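Local coordinates for protein putative mannose-1-phosphate guanylyl transferase (PDB 2CU2) that probably transfers a guanylyl group from GTP to mannose 1-phosphate, making GDP-mannose, at residues A[6-11]-A[82-87]; A[126-131]-A[243-248]. One frame throughout, in Å; residues are numbered along the deposited sequence.

Interaction 1: A[6-11]-A[82-87]; sequences LVMAGG and RDTAGA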
loop_
_atom_site.group_PDB
_atom_site.type_symbol
_atom_site.label_atom_id
_atom_site.label_comp_id
_atom_site.label_asym_id
_atom_site.label_seq_id
_atom_site.Cartn_x
_atom_site.Cartn_y
_atom_site.Cartn_z
ATOM N N LEU A 6 -35.793 -13.246 6.764
ATOM C CA LEU A 6 -34.603 -13.700 7.465
ATOM C C LEU A 6 -33.402 -13.172 6.689
ATOM O O LEU A 6 -33.198 -13.528 5.525
ATOM C CB LEU A 6 -34.525 -15.229 7.519
ATOM C CG LEU A 6 -33.191 -15.735 8.089
ATOM C CD1 LEU A 6 -33.147 -15.455 9.591
ATOM C CD2 LEU A 6 -33.016 -17.222 7.825
ATOM N N VAL A 7 -32.619 -12.318 7.334
ATOM C CA VAL A 7 -31.408 -11.773 6.734
ATOM C C VAL A 7 -30.159 -12.438 7.309
ATOM O O VAL A 7 -29.779 -12.242 8.456
ATOM C CB VAL A 7 -31.375 -10.269 7.008
ATOM C CG1 VAL A 7 -30.105 -9.660 6.417
ATOM C CG2 VAL A 7 -32.586 -9.603 6.382
ATOM N N MET A 8 -29.533 -13.284 6.473
ATOM C CA MET A 8 -28.377 -14.033 6.944
ATOM C C MET A 8 -27.080 -13.236 6.805
ATOM O O MET A 8 -26.624 -12.909 5.717
ATOM C CB MET A 8 -28.289 -15.328 6.134
ATOM C CG MET A 8 -29.575 -16.154 6.219
ATOM S SD MET A 8 -29.415 -17.754 5.414
ATOM C CE MET A 8 -29.228 -17.162 3.725
ATOM N N ALA A 9 -26.508 -12.883 7.971
ATOM C CA ALA A 9 -25.222 -12.195 7.967
ATOM C C ALA A 9 -24.094 -13.146 8.370
ATOM O O ALA A 9 -24.077 -13.716 9.453
ATOM C CB ALA A 9 -25.301 -11.030 8.956
ATOM N N GLY A 10 -23.149 -13.345 7.431
ATOM C CA GLY A 10 -22.043 -14.255 7.711
ATOM C C GLY A 10 -20.893 -14.079 6.719
ATOM O O GLY A 10 -20.853 -13.158 5.916
ATOM N N GLY A 11 -19.911 -14.994 6.824
ATOM C CA GLY A 11 -18.748 -14.908 5.952
ATOM C C GLY A 11 -17.613 -14.126 6.616
ATOM O O GLY A 11 -17.762 -12.974 6.998
ATOM N N ARG A 82 -23.204 -23.080 11.429
ATOM C CA ARG A 82 -23.827 -24.249 10.818
ATOM C C ARG A 82 -24.343 -23.955 9.406
ATOM O O ARG A 82 -25.276 -24.573 8.908
ATOM C CB ARG A 82 -24.977 -24.703 11.716
ATOM C CG ARG A 82 -24.687 -26.044 12.390
ATOM C CD ARG A 82 -23.318 -26.056 13.079
ATOM N NE ARG A 82 -23.197 -27.223 13.957
ATOM C CZ ARG A 82 -22.046 -27.372 14.634
ATOM N NH1 ARG A 82 -21.073 -26.486 14.496
ATOM N NH2 ARG A 82 -21.893 -28.412 15.458
ATOM N N ASP A 83 -23.724 -22.944 8.770
ATOM C CA ASP A 83 -24.120 -22.595 7.408
ATOM C C ASP A 83 -25.522 -21.980 7.356
ATOM O O ASP A 83 -26.090 -21.564 8.358
ATOM C CB ASP A 83 -24.070 -23.860 6.549
ATOM C CG ASP A 83 -23.377 -23.541 5.231
ATOM O OD1 ASP A 83 -22.686 -24.423 4.717
ATOM O OD2 ASP A 83 -23.516 -22.421 4.747
ATOM N N THR A 84 -26.062 -21.893 6.125
ATOM C CA THR A 84 -27.381 -21.291 5.948
ATOM C C THR A 84 -28.503 -22.253 6.350
ATOM O O THR A 84 -29.594 -21.851 6.734
ATOM C CB THR A 84 -27.535 -20.907 4.476
ATOM O OG1 THR A 84 -27.553 -22.099 3.688
ATOM C CG2 THR A 84 -26.348 -20.045 4.034
ATOM N N ALA A 85 -28.296 -23.575 6.225
ATOM C CA ALA A 85 -29.354 -24.488 6.617
ATOM C C ALA A 85 -29.706 -24.324 8.097
ATOM O O ALA A 85 -30.854 -24.459 8.501
ATOM C CB ALA A 85 -28.882 -25.910 6.342
ATOM N N GLY A 86 -28.637 -24.067 8.871
ATOM C CA GLY A 86 -28.827 -23.807 10.291
ATOM C C GLY A 86 -29.524 -22.463 10.519
ATOM O O GLY A 86 -30.457 -22.343 11.301
ATOM N N ALA A 87 -29.099 -21.423 9.808
ATOM C CA ALA A 87 -29.748 -20.124 9.934
ATOM C C ALA A 87 -31.210 -20.221 9.487
ATOM O O ALA A 87 -32.098 -19.654 10.115
ATOM C CB ALA A 87 -29.006 -19.081 9.101
#
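T84, in the first turn of helix 83-98, meets M8 with its apolar side. Its CB lies 3.8 Å from SD of M8, and its CG2 stands 4.1 Å from the CE methyl at the end of the same side chain. M8 reaches this far because its chain runs straight out to SD and then bends there (chi3 -66°), bringing CE across to the threonine methyl. The hydroxyl has other work: OG1 of T84 hydrogen-bonds to the backbone N of I233, tying the start of the helix to the first residue of helix 233-238, while D83 OD2 accepts a weak bond from T84 N. A85 is turned away from the strand and packs on I231 of the loop before helix 233-238.

Helix 83-98 belongs to a beta-alpha-beta crossover of the Rossmann-like nucleotidyltransferase core. It links strand 74-78, beside 54-59, to strand 102-107, and so passes over strands 54-59 and 3-8 on its way. The short segments 6-8 and 83-87 run roughly antiparallel, at 150°, with their axes 9.9 Å apart. L6 and M8 point to this side of the sheet, whereas V7 lies on the other and packs on L38 and L45 of helix 37-45. Beyond M8 the chain enters a glycine-rich loop, G10-G11, which in relatives of this family lies at the nucleotide site.

A87, one helical turn after T84, faces the strand directly. Its CB approaches SD of M8 to 3.9 Å and CG to 4.1 Å, so the sulfur touches both A87 and T84. Its backbone also takes part, with CD2 of L6 resting 3.5 Å from the carbonyl O of A87. For L6 this follows from a first torsion of 172°, which sets CG opposite the backbone N.

Interaction 2: A[126-131]-A[243-248]; sequences LEAAEE and RVRVVL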
loop_
_atom_site.group_PDB
_atom_site.type_symbol
_atom_site.label_atom_id
_atom_site.label_comp_id
_atom_site.label_asym_id
_atom_site.label_seq_id
_atom_site.Cartn_x
_atom_site.Cartn_y
_atom_site.Cartn_z
ATOM N N LEU A 126 -42.781 -14.044 -3.460
ATOM C CA LEU A 126 -43.763 -14.289 -2.410
ATOM C C LEU A 126 -45.048 -14.860 -3.015
ATOM O O LEU A 126 -45.622 -15.813 -2.484
ATOM C CB LEU A 126 -44.065 -12.990 -1.660
ATOM C CG LEU A 126 -42.873 -12.397 -0.908
ATOM C CD1 LEU A 126 -43.233 -11.021 -0.349
ATOM C CD2 LEU A 126 -42.464 -13.348 0.213
ATOM N N GLU A 127 -45.480 -14.291 -4.136
ATOM C CA GLU A 127 -46.693 -14.731 -4.812
ATOM C C GLU A 127 -46.546 -16.146 -5.375
ATOM O O GLU A 127 -47.456 -16.964 -5.337
ATOM C CB GLU A 127 -46.989 -13.752 -5.948
ATOM C CG GLU A 127 -47.336 -12.357 -5.436
ATOM C CD GLU A 127 -48.192 -11.651 -6.463
ATOM O OE1 GLU A 127 -47.819 -11.637 -7.627
ATOM O OE2 GLU A 127 -49.238 -11.129 -6.090
ATOM N N ALA A 128 -45.358 -16.414 -5.949
ATOM C CA ALA A 128 -45.135 -17.709 -6.577
ATOM C C ALA A 128 -44.987 -18.808 -5.526
ATOM O O ALA A 128 -44.935 -19.995 -5.818
ATOM C CB ALA A 128 -43.860 -17.617 -7.418
ATOM N N ALA A 129 -44.878 -18.361 -4.260
ATOM C CA ALA A 129 -44.715 -19.310 -3.167
ATOM C C ALA A 129 -46.061 -19.844 -2.671
ATOM O O ALA A 129 -46.466 -19.638 -1.535
ATOM C CB ALA A 129 -43.987 -18.596 -2.027
ATOM N N GLU A 130 -46.786 -20.513 -3.589
ATOM C CA GLU A 130 -48.049 -21.130 -3.200
ATOM C C GLU A 130 -47.810 -22.423 -2.413
ATOM O O GLU A 130 -46.705 -22.730 -1.986
ATOM C CB GLU A 130 -48.846 -21.422 -4.474
ATOM C CG GLU A 130 -49.179 -20.144 -5.253
ATOM C CD GLU A 130 -50.073 -20.487 -6.423
ATOM O OE1 GLU A 130 -49.740 -21.398 -7.167
ATOM O OE2 GLU A 130 -51.101 -19.828 -6.585
ATOM N N GLU A 131 -48.903 -23.175 -2.191
ATOM C CA GLU A 131 -48.770 -24.410 -1.424
ATOM C C GLU A 131 -47.811 -25.398 -2.096
ATOM O O GLU A 131 -48.062 -25.907 -3.181
ATOM C CB GLU A 131 -50.155 -25.042 -1.268
ATOM C CG GLU A 131 -50.154 -26.192 -0.258
ATOM C CD GLU A 131 -51.536 -26.350 0.336
ATOM O OE1 GLU A 131 -52.432 -25.621 -0.065
ATOM O OE2 GLU A 131 -51.705 -27.208 1.202
ATOM N N ARG A 243 -40.655 -29.435 -5.859
ATOM C CA ARG A 243 -41.517 -28.362 -6.353
ATOM C C ARG A 243 -40.867 -26.979 -6.206
ATOM O O ARG A 243 -41.019 -26.296 -5.201
ATOM C CB ARG A 243 -42.830 -28.406 -5.569
ATOM C CG ARG A 243 -43.729 -29.561 -6.007
ATOM C CD ARG A 243 -45.017 -29.635 -5.177
ATOM N NE ARG A 243 -46.144 -29.070 -5.925
ATOM C CZ ARG A 243 -47.280 -28.832 -5.243
ATOM N NH1 ARG A 243 -47.348 -29.100 -3.951
ATOM N NH2 ARG A 243 -48.337 -28.319 -5.879
ATOM N N VAL A 244 -40.077 -26.581 -7.232
ATOM C CA VAL A 244 -39.332 -25.332 -7.177
ATOM C C VAL A 244 -39.733 -24.372 -8.301
ATOM O O VAL A 244 -39.905 -24.745 -9.454
ATOM C CB VAL A 244 -37.846 -25.666 -7.297
ATOM C CG1 VAL A 244 -37.018 -24.384 -7.236
ATOM C CG2 VAL A 244 -37.428 -26.588 -6.166
ATOM N N ARG A 245 -39.925 -23.097 -7.913
ATOM C CA ARG A 245 -40.156 -22.056 -8.909
ATOM C C ARG A 245 -39.031 -21.017 -8.876
ATOM O O ARG A 245 -38.379 -20.798 -7.866
ATOM C CB ARG A 245 -41.493 -21.380 -8.598
ATOM C CG ARG A 245 -42.697 -22.226 -9.014
ATOM C CD ARG A 245 -44.004 -21.694 -8.416
ATOM N NE ARG A 245 -45.156 -22.410 -8.972
ATOM C CZ ARG A 245 -46.367 -22.135 -8.448
ATOM N NH1 ARG A 245 -46.487 -21.247 -7.476
ATOM N NH2 ARG A 245 -47.449 -22.761 -8.922
ATOM N N VAL A 246 -38.779 -20.395 -10.043
ATOM C CA VAL A 246 -37.700 -19.415 -10.104
ATOM C C VAL A 246 -38.158 -18.100 -10.739
ATOM O O VAL A 246 -38.756 -18.072 -11.807
ATOM C CB VAL A 246 -36.555 -20.019 -10.919
ATOM C CG1 VAL A 246 -35.370 -19.057 -10.950
ATOM C CG2 VAL A 246 -36.119 -21.335 -10.300
ATOM N N VAL A 247 -37.816 -17.016 -10.055
ATOM C CA VAL A 247 -38.008 -15.656 -10.543
ATOM C C VAL A 247 -36.687 -15.033 -11.003
ATOM O O VAL A 247 -35.682 -15.045 -10.308
ATOM C CB VAL A 247 -38.617 -14.822 -9.415
ATOM C CG1 VAL A 247 -38.819 -13.383 -9.883
ATOM C CG2 VAL A 247 -39.959 -15.404 -9.012
ATOM N N LEU A 248 -36.706 -14.511 -12.245
ATOM C CA LEU A 248 -35.497 -13.899 -12.780
ATOM C C LEU A 248 -35.393 -12.419 -12.405
ATOM O O LEU A 248 -36.227 -11.592 -12.753
ATOM C CB LEU A 248 -35.527 -14.039 -14.304
ATOM C CG LEU A 248 -35.256 -15.468 -14.776
ATOM C CD1 LEU A 248 -34.993 -15.543 -16.280
ATOM C CD2 LEU A 248 -34.044 -16.101 -14.095
#
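R245 fastens strand 244-249 to the end of helix 115-128 by gripping A128 and E130 through the edge of its guanidinium. Extended from CG to NE, the arginine brings NH1 within 2.6 Å of A128 O, which it meets from above the carbonyl plane. The same carbonyl takes a weak bond from E130 N across the inverse gamma turn centred on A129, and the partial negative charge of the helix C terminus should suit the arginine. The packing is tight here: CD of R245 also lies 3.2 Å from A128 O, and the methyl of A128 is in van der Waals contact with the same CD.

Toward solvent the grip is looser. OE1 of E130 receives both NH2 of R245, at 3.2 Å, and NH1, at 3.3 Å, forming a salt bridge. Both nitrogens come from the same face of the carboxylate, whose plane is turned 37° from that of the guanidinium. At the outer rim E131 O merely lies over a face of the R243 guanidinium, 3.4 Å from its NH1, too poorly angled to bond.

F133 makes cation-pi contacts with both arginines, and W160 of strand 160-167 packs on A128 and R245. Strand 244-249 lies between strands 134-139 and 160-167 in the sheet, and V247 carries the packing back along the helix to T124 and M125.

In the fold
From the N terminus, strand 3-8 opens interaction 1, which closes when the chain, after strands 54-59 and 74-78, enters helix 83-98. The chain then passes through strand 102-107 and helix 115-128 before interaction 2 opens at 126-131. That contact shuts a longer loop of 111 residues at strand 244-249. The two neither nest nor cross but follow in series, with centres 21 Å apart and nearest atoms about 9 Å apart. Each joins a helix to the same mixed sheet of the nucleotidyltransferase region: interaction 1 at its parallel N-terminal part, interaction 2 where strand 244-249 is inserted between 134-139 and 160-167.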